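Local coordinates for group 3 allergen SMIPP-S Yv6023A04 (Sarcoptes scabiei type hominis, PDB 3H7O), which belongs to the peptidase S1 family as an inactivated protease paralogue of the scabies mite, so it probably lacks the serine endopeptidase activity assigned to that family, at residues 29-37 with 101-111; 48-57 with 68-76. The protein carries 3 engineered substitutions. All coordinates share one frame; numbering follows the deposited sequence.

Interaction 1: residues 29-37 with 101-111; sequences GGAILSQWF and LDGLKSKPAKL
Gln35, whose CB meets Leu101 CD1 at 3.9 Å, lays its CG over one face of the Trp36 indole, offset toward the rim. Within 101-111, the Asp102 carboxylate is gripped from both faces: the amides of Leu104 and Ser106 reach OD1 from opposite sides of its plane, Leu104 N at 2.7 Å from above and Ser106 N on the syn side. This Asx turn shapes the chain just after Leu101. Ile32 carries most of the apolar contact: with CG1 beside the backbone N (chi1 -61°), it sends CD1 to within 3.9 Å of Ser106 CB and 4.0 Å of Leu101 CD2, while CG2 settles against Pro108. Its carbonyl accepts from Ala109 N at 2.9 Å, almost in line with the C=O bond, and Pro108 CA adds a CA-H...O contact to Ile32 O at 3.3 Å. The next carbonyl, Leu33 O, lies 3.4 Å from Pro108 CB. Leu33 and Leu111 cross at about a right angle, and both also touch helix 218-225. As the long connection between the two barrels of the chymotrypsin fold passes the end of strand 26-32, both carbonyls there are satisfied, Ile32 O by Ala109 N and Leu33 O by a water shared with Ala109 O, while apolar side chains cover the rest.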
loop_
_atom_site.group_PDB
_atom_site.type_symbol
_atom_site.label_atom_id
_atom_site.label_comp_id
_atom_site.label_asym_id
_atom_site.label_seq_id
_atom_site.Cartn_x
_atom_site.Cartn_y
_atom_site.Cartn_z
ATOM N N GLY A 29 4.431 0.669 -1.917
ATOM C CA GLY A 29 3.328 -0.069 -2.534
ATOM C C GLY A 29 2.161 0.836 -2.882
ATOM O O GLY A 29 2.067 1.967 -2.389
ATOM N N GLY A 30 1.268 0.332 -3.734
ATOM C CA GLY A 30 0.045 1.032 -4.091
ATOM C C GLY A 30 -0.989 0.067 -4.641
ATOM O O GLY A 30 -0.659 -1.069 -4.985
ATOM N N ALA A 31 -2.235 0.525 -4.729
ATOM C CA ALA A 31 -3.326 -0.270 -5.288
ATOM C C ALA A 31 -4.038 0.465 -6.418
ATOM O O ALA A 31 -4.348 1.649 -6.299
ATOM C CB ALA A 31 -4.324 -0.641 -4.203
ATOM N N ILE A 32 -4.311 -0.247 -7.506
ATOM C CA ILE A 32 -5.108 0.305 -8.603
ATOM C C ILE A 32 -6.568 0.387 -8.153
ATOM O O ILE A 32 -7.167 -0.624 -7.779
ATOM C CB ILE A 32 -5.007 -0.558 -9.884
ATOM C CG1 ILE A 32 -3.559 -0.628 -10.379
ATOM C CG2 ILE A 32 -5.924 -0.013 -10.986
ATOM C CD1 ILE A 32 -3.326 -1.670 -11.474
ATOM N N LEU A 33 -7.117 1.598 -8.157
ATOM C CA LEU A 33 -8.544 1.813 -7.905
ATOM C C LEU A 33 -9.327 1.876 -9.215
ATOM O O LEU A 33 -10.500 1.496 -9.266
ATOM C CB LEU A 33 -8.762 3.099 -7.104
ATOM C CG LEU A 33 -8.154 3.185 -5.697
ATOM C CD1 LEU A 33 -8.317 4.594 -5.149
ATOM C CD2 LEU A 33 -8.788 2.163 -4.763
ATOM N N SER A 34 -8.670 2.391 -10.254
ATOM C CA SER A 34 -9.187 2.428 -11.626
ATOM C C SER A 34 -8.028 2.841 -12.538
ATOM O O SER A 34 -6.903 3.019 -12.066
ATOM C CB SER A 34 -10.352 3.417 -11.759
ATOM O OG SER A 34 -9.894 4.756 -11.716
ATOM N N GLN A 35 -8.296 3.019 -13.829
ATOM C CA GLN A 35 -7.250 3.458 -14.768
ATOM C C GLN A 35 -6.721 4.859 -14.445
ATOM O O GLN A 35 -5.639 5.236 -14.893
ATOM C CB GLN A 35 -7.748 3.401 -16.218
ATOM C CG GLN A 35 -8.822 4.434 -16.554
ATOM C CD GLN A 35 -9.320 4.340 -17.983
ATOM O OE1 GLN A 35 -8.568 4.011 -18.899
ATOM N NE2 GLN A 35 -10.595 4.645 -18.180
ATOM N N TRP A 36 -7.484 5.617 -13.659
ATOM C CA TRP A 36 -7.146 7.004 -13.348
ATOM C C TRP A 36 -6.541 7.232 -11.958
ATOM O O TRP A 36 -5.888 8.254 -11.736
ATOM C CB TRP A 36 -8.379 7.902 -13.500
ATOM C CG TRP A 36 -8.910 8.011 -14.902
ATOM C CD1 TRP A 36 -10.128 7.583 -15.352
ATOM C CD2 TRP A 36 -8.251 8.603 -16.031
ATOM N NE1 TRP A 36 -10.267 7.868 -16.690
ATOM C CE2 TRP A 36 -9.130 8.493 -17.132
ATOM C CE3 TRP A 36 -7.001 9.215 -16.221
ATOM C CZ2 TRP A 36 -8.800 8.969 -18.406
ATOM C CZ3 TRP A 36 -6.675 9.691 -17.484
ATOM C CH2 TRP A 36 -7.572 9.563 -18.562
ATOM N N PHE A 37 -6.772 6.307 -11.025
ATOM C CA PHE A 37 -6.401 6.526 -9.624
ATOM C C PHE A 37 -5.687 5.352 -8.961
ATOM O O PHE A 37 -6.058 4.190 -9.148
ATOM C CB PHE A 37 -7.635 6.905 -8.787
ATOM C CG PHE A 37 -8.315 8.176 -9.230
ATOM C CD1 PHE A 37 -7.823 9.421 -8.841
ATOM C CD2 PHE A 37 -9.461 8.126 -10.021
ATOM C CE1 PHE A 37 -8.454 10.594 -9.244
ATOM C CE2 PHE A 37 -10.099 9.294 -10.431
ATOM C CZ PHE A 37 -9.594 10.532 -10.042
ATOM N N LEU A 101 -4.834 -0.738 -18.395
ATOM C CA LEU A 101 -5.332 -1.935 -17.726
ATOM C C LEU A 101 -5.710 -3.001 -18.750
ATOM O O LEU A 101 -6.391 -2.718 -19.738
ATOM C CB LEU A 101 -6.525 -1.603 -16.827
ATOM C CG LEU A 101 -6.372 -0.486 -15.789
ATOM C CD1 LEU A 101 -7.678 -0.286 -15.036
ATOM C CD2 LEU A 101 -5.233 -0.768 -14.817
ATOM N N ASP A 102 -5.240 -4.221 -18.520
ATOM C CA ASP A 102 -5.532 -5.333 -19.412
ATOM C C ASP A 102 -6.491 -6.334 -18.764
ATOM O O ASP A 102 -6.846 -7.343 -19.374
ATOM C CB ASP A 102 -4.234 -6.021 -19.854
ATOM C CG ASP A 102 -3.511 -6.725 -18.712
ATOM O OD1 ASP A 102 -3.972 -6.651 -17.551
ATOM O OD2 ASP A 102 -2.472 -7.362 -18.980
ATOM N N GLY A 103 -6.883 -6.050 -17.520
ATOM C CA GLY A 103 -7.779 -6.913 -16.746
ATOM C C GLY A 103 -7.163 -8.238 -16.331
ATOM O O GLY A 103 -7.865 -9.131 -15.855
ATOM N N LEU A 104 -5.847 -8.353 -16.507
ATOM C CA LEU A 104 -5.118 -9.597 -16.278
ATOM C C LEU A 104 -3.906 -9.361 -15.367
ATOM O O LEU A 104 -3.886 -9.802 -14.214
ATOM C CB LEU A 104 -4.686 -10.208 -17.620
ATOM C CG LEU A 104 -5.775 -10.495 -18.665
ATOM C CD1 LEU A 104 -5.185 -10.676 -20.068
ATOM C CD2 LEU A 104 -6.631 -11.699 -18.276
ATOM N N LYS A 105 -2.901 -8.662 -15.885
ATOM C CA LYS A 105 -1.739 -8.283 -15.085
ATOM C C LYS A 105 -2.026 -7.013 -14.296
ATOM O O LYS A 105 -1.365 -6.737 -13.293
ATOM C CB LYS A 105 -0.513 -8.077 -15.972
ATOM C CG LYS A 105 0.040 -9.339 -16.614
ATOM C CD LYS A 105 1.224 -8.985 -17.502
ATOM C CE LYS A 105 2.038 -10.203 -17.872
ATOM N NZ LYS A 105 3.385 -9.801 -18.364
ATOM N N SER A 106 -3.008 -6.240 -14.761
ATOM C CA SER A 106 -3.419 -5.009 -14.087
ATOM C C SER A 106 -4.938 -4.893 -14.047
ATOM O O SER A 106 -5.610 -4.889 -15.084
ATOM C CB SER A 106 -2.785 -3.779 -14.746
ATOM O OG SER A 106 -3.026 -3.770 -16.144
ATOM N N LYS A 107 -5.469 -4.812 -12.833
ATOM C CA LYS A 107 -6.906 -4.870 -12.598
ATOM C C LYS A 107 -7.193 -4.070 -11.334
ATOM O O LYS A 107 -6.422 -4.135 -10.385
ATOM C CB LYS A 107 -7.336 -6.332 -12.422
ATOM C CG LYS A 107 -8.828 -6.584 -12.475
ATOM C CD LYS A 107 -9.148 -8.052 -12.240
ATOM C CE LYS A 107 -10.634 -8.250 -11.999
ATOM N NZ LYS A 107 -11.037 -9.675 -12.110
ATOM N N PRO A 108 -8.298 -3.305 -11.311
ATOM C CA PRO A 108 -8.580 -2.563 -10.089
ATOM C C PRO A 108 -9.040 -3.477 -8.955
ATOM O O PRO A 108 -9.670 -4.508 -9.203
ATOM C CB PRO A 108 -9.719 -1.618 -10.501
ATOM C CG PRO A 108 -9.758 -1.660 -11.996
ATOM C CD PRO A 108 -9.283 -3.016 -12.366
ATOM N N ALA A 109 -8.709 -3.100 -7.725
ATOM C CA ALA A 109 -9.229 -3.780 -6.544
ATOM C C ALA A 109 -10.653 -3.294 -6.278
ATOM O O ALA A 109 -11.017 -2.177 -6.657
ATOM C CB ALA A 109 -8.338 -3.513 -5.335
ATOM N N LYS A 110 -11.455 -4.133 -5.638
ATOM C CA LYS A 110 -12.801 -3.736 -5.240
ATOM C C LYS A 110 -12.748 -3.016 -3.898
ATOM O O LYS A 110 -11.935 -3.348 -3.037
ATOM C CB LYS A 110 -13.731 -4.949 -5.172
ATOM C CG LYS A 110 -14.132 -5.506 -6.535
ATOM N N LEU A 111 -13.608 -2.019 -3.730
ATOM C CA LEU A 111 -13.669 -1.260 -2.484
ATOM C C LEU A 111 -14.602 -1.909 -1.465
ATOM O O LEU A 111 -15.627 -2.480 -1.838
ATOM C CB LEU A 111 -14.088 0.187 -2.755
ATOM C CG LEU A 111 -13.017 1.098 -3.364
ATOM C CD1 LEU A 111 -13.635 2.408 -3.834
ATOM C CD2 LEU A 111 -11.873 1.356 -2.379
HETATM O O HOH W 1 -11.711 0.534 -6.941
#

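Interaction 2: residues 48-57 with 68-76; sequences QKPETIVIQY and KSDPYVSHV
Lys68 covers one face of the Tyr57 ring, its CB 3.7 Å from the ring centroid in a CH-pi contact, and its CD continues to Tyr57 CE1 and OH. At the ring's edge, near its plane, lie Ile55 O and Asp70 N. The ring gets there because Tyr57 CG stands between the backbone N and the carbonyl carbon (chi1 59°), folding the side chain back across the neighbouring strand. The backbones are joined by two antiparallel hydrogen-bonded pairs. Ile55 N gives to Asp70 O at 3.0 Å in a bond straight at the hydrogen, though the donor stands above the carbonyl plane of Asp70, and Asp70 N returns to Ile55 O at 2.7 Å; Tyr57 and Lys68 exchange bonds likewise. Gln56 and Ser69 form the non-hydrogen-bonded pair between them, on the opposite face of the sheet, with a water 2.7 Å from Ser69 OG.

Beyond Pro71 the strands part, and side chains take over. Val73 CG2 packs 3.9 Å from Ile53 CB and also meets Ile55 CG1; Val76 CG2 touches Ile53 CD1 and Pro50 CG. A water accepts from Val73 N at 2.9 Å and lies by the carbonyls of Pro50 and Ile53, bridging the two segments. This hairpin belongs to the six-stranded N-terminal barrel of the chymotrypsin fold: strand 54-57 also bonds back to strand 14-19, through Val54 with Arg18 and Gln56 with Ala16, and closes the barrel, with Ile55 directed inward against Val15, Val17 and Leu93.

Further out, Glu58 pairs with Lys68 NZ in a salt bridge, Tyr57 OH bonds to Lys100 N, and Gln56 OE1 takes a hydrogen bond from Arg18 NE. On the far edge of strand 68-78, a classic beta bulge sets Ser74 and His75 against the single residue Glu94 of strand 91-95.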
loop_
_atom_site.group_PDB
_atom_site.type_symbol
_atom_site.label_atom_id
_atom_site.label_comp_id
_atom_site.label_asym_id
_atom_site.label_seq_id
_atom_site.Cartn_x
_atom_site.Cartn_y
_atom_site.Cartn_z
ATOM N N GLN A 48 5.926 15.290 -2.208
ATOM C CA GLN A 48 6.580 15.049 -3.494
ATOM C C GLN A 48 5.784 15.669 -4.630
ATOM O O GLN A 48 4.571 15.491 -4.707
ATOM C CB GLN A 48 6.747 13.545 -3.734
ATOM C CG GLN A 48 7.582 12.827 -2.665
ATOM C CD GLN A 48 8.962 13.429 -2.511
ATOM O OE1 GLN A 48 9.714 13.551 -3.482
ATOM N NE2 GLN A 48 9.303 13.816 -1.287
ATOM N N LYS A 49 6.469 16.397 -5.507
ATOM C CA LYS A 49 5.831 17.012 -6.665
ATOM C C LYS A 49 5.251 15.916 -7.563
ATOM O O LYS A 49 5.980 15.003 -7.966
ATOM C CB LYS A 49 6.834 17.865 -7.441
ATOM C CG LYS A 49 6.221 19.050 -8.164
ATOM C CD LYS A 49 6.092 20.252 -7.241
ATOM N N PRO A 50 3.941 16.000 -7.872
ATOM C CA PRO A 50 3.235 14.928 -8.597
ATOM C C PRO A 50 3.940 14.512 -9.891
ATOM O O PRO A 50 4.004 13.322 -10.209
ATOM C CB PRO A 50 1.868 15.555 -8.906
ATOM C CG PRO A 50 1.680 16.580 -7.844
ATOM C CD PRO A 50 3.051 17.143 -7.585
ATOM N N GLU A 51 4.490 15.493 -10.601
ATOM C CA GLU A 51 5.147 15.275 -11.891
ATOM C C GLU A 51 6.440 14.452 -11.793
ATOM O O GLU A 51 6.999 14.048 -12.810
ATOM C CB GLU A 51 5.409 16.619 -12.589
ATOM C CG GLU A 51 4.145 17.360 -13.062
ATOM C CD GLU A 51 3.309 17.961 -11.928
ATOM O OE1 GLU A 51 3.863 18.274 -10.846
ATOM O OE2 GLU A 51 2.086 18.128 -12.126
ATOM N N THR A 52 6.908 14.207 -10.571
ATOM C CA THR A 52 8.093 13.377 -10.355
ATOM C C THR A 52 7.741 11.912 -10.098
ATOM O O THR A 52 8.607 11.041 -10.177
ATOM C CB THR A 52 8.970 13.887 -9.182
ATOM O OG1 THR A 52 8.289 13.683 -7.935
ATOM C CG2 THR A 52 9.307 15.348 -9.356
ATOM N N ILE A 53 6.471 11.647 -9.802
ATOM C CA ILE A 53 6.034 10.314 -9.375
ATOM C C ILE A 53 5.790 9.380 -10.561
ATOM O O ILE A 53 5.263 9.801 -11.588
ATOM C CB ILE A 53 4.773 10.398 -8.471
ATOM C CG1 ILE A 53 5.011 11.379 -7.313
ATOM C CG2 ILE A 53 4.367 9.002 -7.953
ATOM C CD1 ILE A 53 3.751 11.779 -6.531
ATOM N N VAL A 54 6.200 8.117 -10.415
ATOM C CA VAL A 54 5.973 7.091 -11.440
ATOM C C VAL A 54 5.247 5.885 -10.847
ATOM O O VAL A 54 5.595 5.402 -9.761
ATOM C CB VAL A 54 7.306 6.630 -12.123
ATOM C CG1 VAL A 54 7.045 5.582 -13.191
ATOM C CG2 VAL A 54 8.037 7.814 -12.735
ATOM N N ILE A 55 4.235 5.407 -11.566
ATOM C CA ILE A 55 3.526 4.189 -11.191
ATOM C C ILE A 55 4.022 3.032 -12.049
ATOM O O ILE A 55 3.857 3.050 -13.270
ATOM C CB ILE A 55 1.984 4.320 -11.384
ATOM C CG1 ILE A 55 1.417 5.531 -10.628
ATOM C CG2 ILE A 55 1.263 3.002 -11.007
ATOM C CD1 ILE A 55 1.622 5.503 -9.125
ATOM N N GLN A 56 4.625 2.036 -11.404
ATOM C CA GLN A 56 5.046 0.814 -12.079
ATOM C C GLN A 56 4.023 -0.283 -11.797
ATOM O O GLN A 56 3.692 -0.561 -10.636
ATOM C CB GLN A 56 6.450 0.384 -11.632
ATOM C CG GLN A 56 6.998 -0.844 -12.385
ATOM C CD GLN A 56 8.480 -1.111 -12.138
ATOM O OE1 GLN A 56 9.140 -0.413 -11.364
ATOM N NE2 GLN A 56 9.010 -2.129 -12.808
ATOM N N TYR A 57 3.528 -0.901 -12.863
ATOM C CA TYR A 57 2.464 -1.894 -12.746
ATOM C C TYR A 57 2.699 -3.103 -13.647
ATOM O O TYR A 57 3.600 -3.087 -14.487
ATOM C CB TYR A 57 1.077 -1.254 -12.959
ATOM C CG TYR A 57 0.819 -0.563 -14.291
ATOM C CD1 TYR A 57 -0.158 -1.050 -15.165
ATOM C CD2 TYR A 57 1.505 0.598 -14.658
ATOM C CE1 TYR A 57 -0.427 -0.417 -16.385
ATOM C CE2 TYR A 57 1.246 1.237 -15.880
ATOM C CZ TYR A 57 0.277 0.724 -16.734
ATOM O OH TYR A 57 0.012 1.352 -17.936
ATOM N N LYS A 68 4.848 -2.350 -16.841
ATOM C CA LYS A 68 4.610 -1.029 -17.424
ATOM C C LYS A 68 4.887 0.083 -16.416
ATOM O O LYS A 68 4.884 -0.156 -15.205
ATOM C CB LYS A 68 3.163 -0.920 -17.906
ATOM C CG LYS A 68 2.830 -1.797 -19.091
ATOM C CD LYS A 68 1.351 -1.703 -19.414
ATOM C CE LYS A 68 1.088 -2.129 -20.844
ATOM N NZ LYS A 68 1.288 -3.591 -21.021
ATOM N N SER A 69 5.110 1.294 -16.920
ATOM C CA SER A 69 5.294 2.461 -16.066
ATOM C C SER A 69 4.533 3.680 -16.578
ATOM O O SER A 69 4.627 4.039 -17.757
ATOM C CB SER A 69 6.778 2.783 -15.898
ATOM O OG SER A 69 7.431 1.753 -15.175
ATOM N N ASP A 70 3.780 4.305 -15.679
ATOM C CA ASP A 70 2.999 5.491 -15.998
ATOM C C ASP A 70 3.590 6.692 -15.262
ATOM O O ASP A 70 3.406 6.822 -14.051
ATOM C CB ASP A 70 1.539 5.280 -15.580
ATOM C CG ASP A 70 0.600 6.324 -16.158
ATOM O OD1 ASP A 70 1.042 7.462 -16.434
ATOM O OD2 ASP A 70 -0.599 6.006 -16.317
ATOM N N PRO A 71 4.313 7.566 -15.990
ATOM C CA PRO A 71 4.945 8.757 -15.411
ATOM C C PRO A 71 4.076 10.015 -15.506
ATOM O O PRO A 71 4.607 11.119 -15.654
ATOM C CB PRO A 71 6.176 8.930 -16.293
ATOM C CG PRO A 71 5.681 8.510 -17.644
ATOM C CD PRO A 71 4.727 7.363 -17.392
ATOM N N TYR A 72 2.760 9.851 -15.436
ATOM C CA TYR A 72 1.850 10.978 -15.617
ATOM C C TYR A 72 0.969 11.217 -14.392
ATOM O O TYR A 72 -0.248 11.362 -14.516
ATOM C CB TYR A 72 0.968 10.776 -16.854
ATOM C CG TYR A 72 1.679 10.820 -18.189
ATOM C CD1 TYR A 72 1.865 12.029 -18.864
ATOM C CD2 TYR A 72 2.129 9.649 -18.797
ATOM C CE1 TYR A 72 2.497 12.070 -20.109
ATOM C CE2 TYR A 72 2.760 9.679 -20.040
ATOM C CZ TYR A 72 2.943 10.892 -20.685
ATOM O OH TYR A 72 3.567 10.919 -21.907
ATOM N N VAL A 73 1.579 11.254 -13.211
ATOM C CA VAL A 73 0.843 11.624 -12.007
ATOM C C VAL A 73 0.648 13.146 -11.997
ATOM O O VAL A 73 1.618 13.904 -12.064
ATOM C CB VAL A 73 1.545 11.131 -10.714
ATOM C CG1 VAL A 73 0.772 11.583 -9.476
ATOM C CG2 VAL A 73 1.693 9.609 -10.728
ATOM N N SER A 74 -0.609 13.580 -11.912
ATOM C CA SER A 74 -0.961 14.998 -11.991
ATOM C C SER A 74 -1.333 15.631 -10.646
ATOM O O SER A 74 -1.183 16.839 -10.468
ATOM C CB SER A 74 -2.104 15.206 -12.990
ATOM O OG SER A 74 -3.237 14.433 -12.625
ATOM N N HIS A 75 -1.827 14.822 -9.711
ATOM C CA HIS A 75 -2.260 15.333 -8.409
ATOM C C HIS A 75 -2.148 14.278 -7.313
ATOM O O HIS A 75 -2.279 13.082 -7.577
ATOM C CB HIS A 75 -3.702 15.850 -8.483
ATOM C CG HIS A 75 -4.087 16.746 -7.345
ATOM N ND1 HIS A 75 -3.823 18.100 -7.342
ATOM C CD2 HIS A 75 -4.724 16.486 -6.178
ATOM C CE1 HIS A 75 -4.275 18.633 -6.220
ATOM N NE2 HIS A 75 -4.826 17.676 -5.496
ATOM N N VAL A 76 -1.903 14.747 -6.091
ATOM C CA VAL A 76 -1.866 13.911 -4.897
ATOM C C VAL A 76 -2.975 14.389 -3.960
ATOM O O VAL A 76 -2.986 15.554 -3.548
ATOM C CB VAL A 76 -0.489 14.000 -4.178
ATOM C CG1 VAL A 76 -0.498 13.201 -2.878
ATOM C CG2 VAL A 76 0.631 13.520 -5.091
HETATM O O HOH W 2 4.318 11.900 -12.648
HETATM O O HOH W 3 9.536 2.113 -13.570
#

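In the fold
Both interactions involve the N-terminal barrel, and both are partly buried. Interaction 2 pairs two strands of its wall and buries 725 Å² by regular backbone bonding, running from the buried Ile53, Ile55 and Val73 out to the exposed Ser69 and Pro71. Interaction 1 buries 377 Å² where segment 101-111 passes over a strand end toward the second barrel, side chains doing most of the work, from the buried Ile32, Leu33 and Ala109 out to the exposed Lys107. Along the chain interaction 2 is nested within the loop that interaction 1 closes. They meet where Ser106 CB packs against Tyr57 CD1 at 3.8 Å, and Glu58, just beyond strand 54-57, also hydrogen-bonds Ser106 OG, tying the two sites.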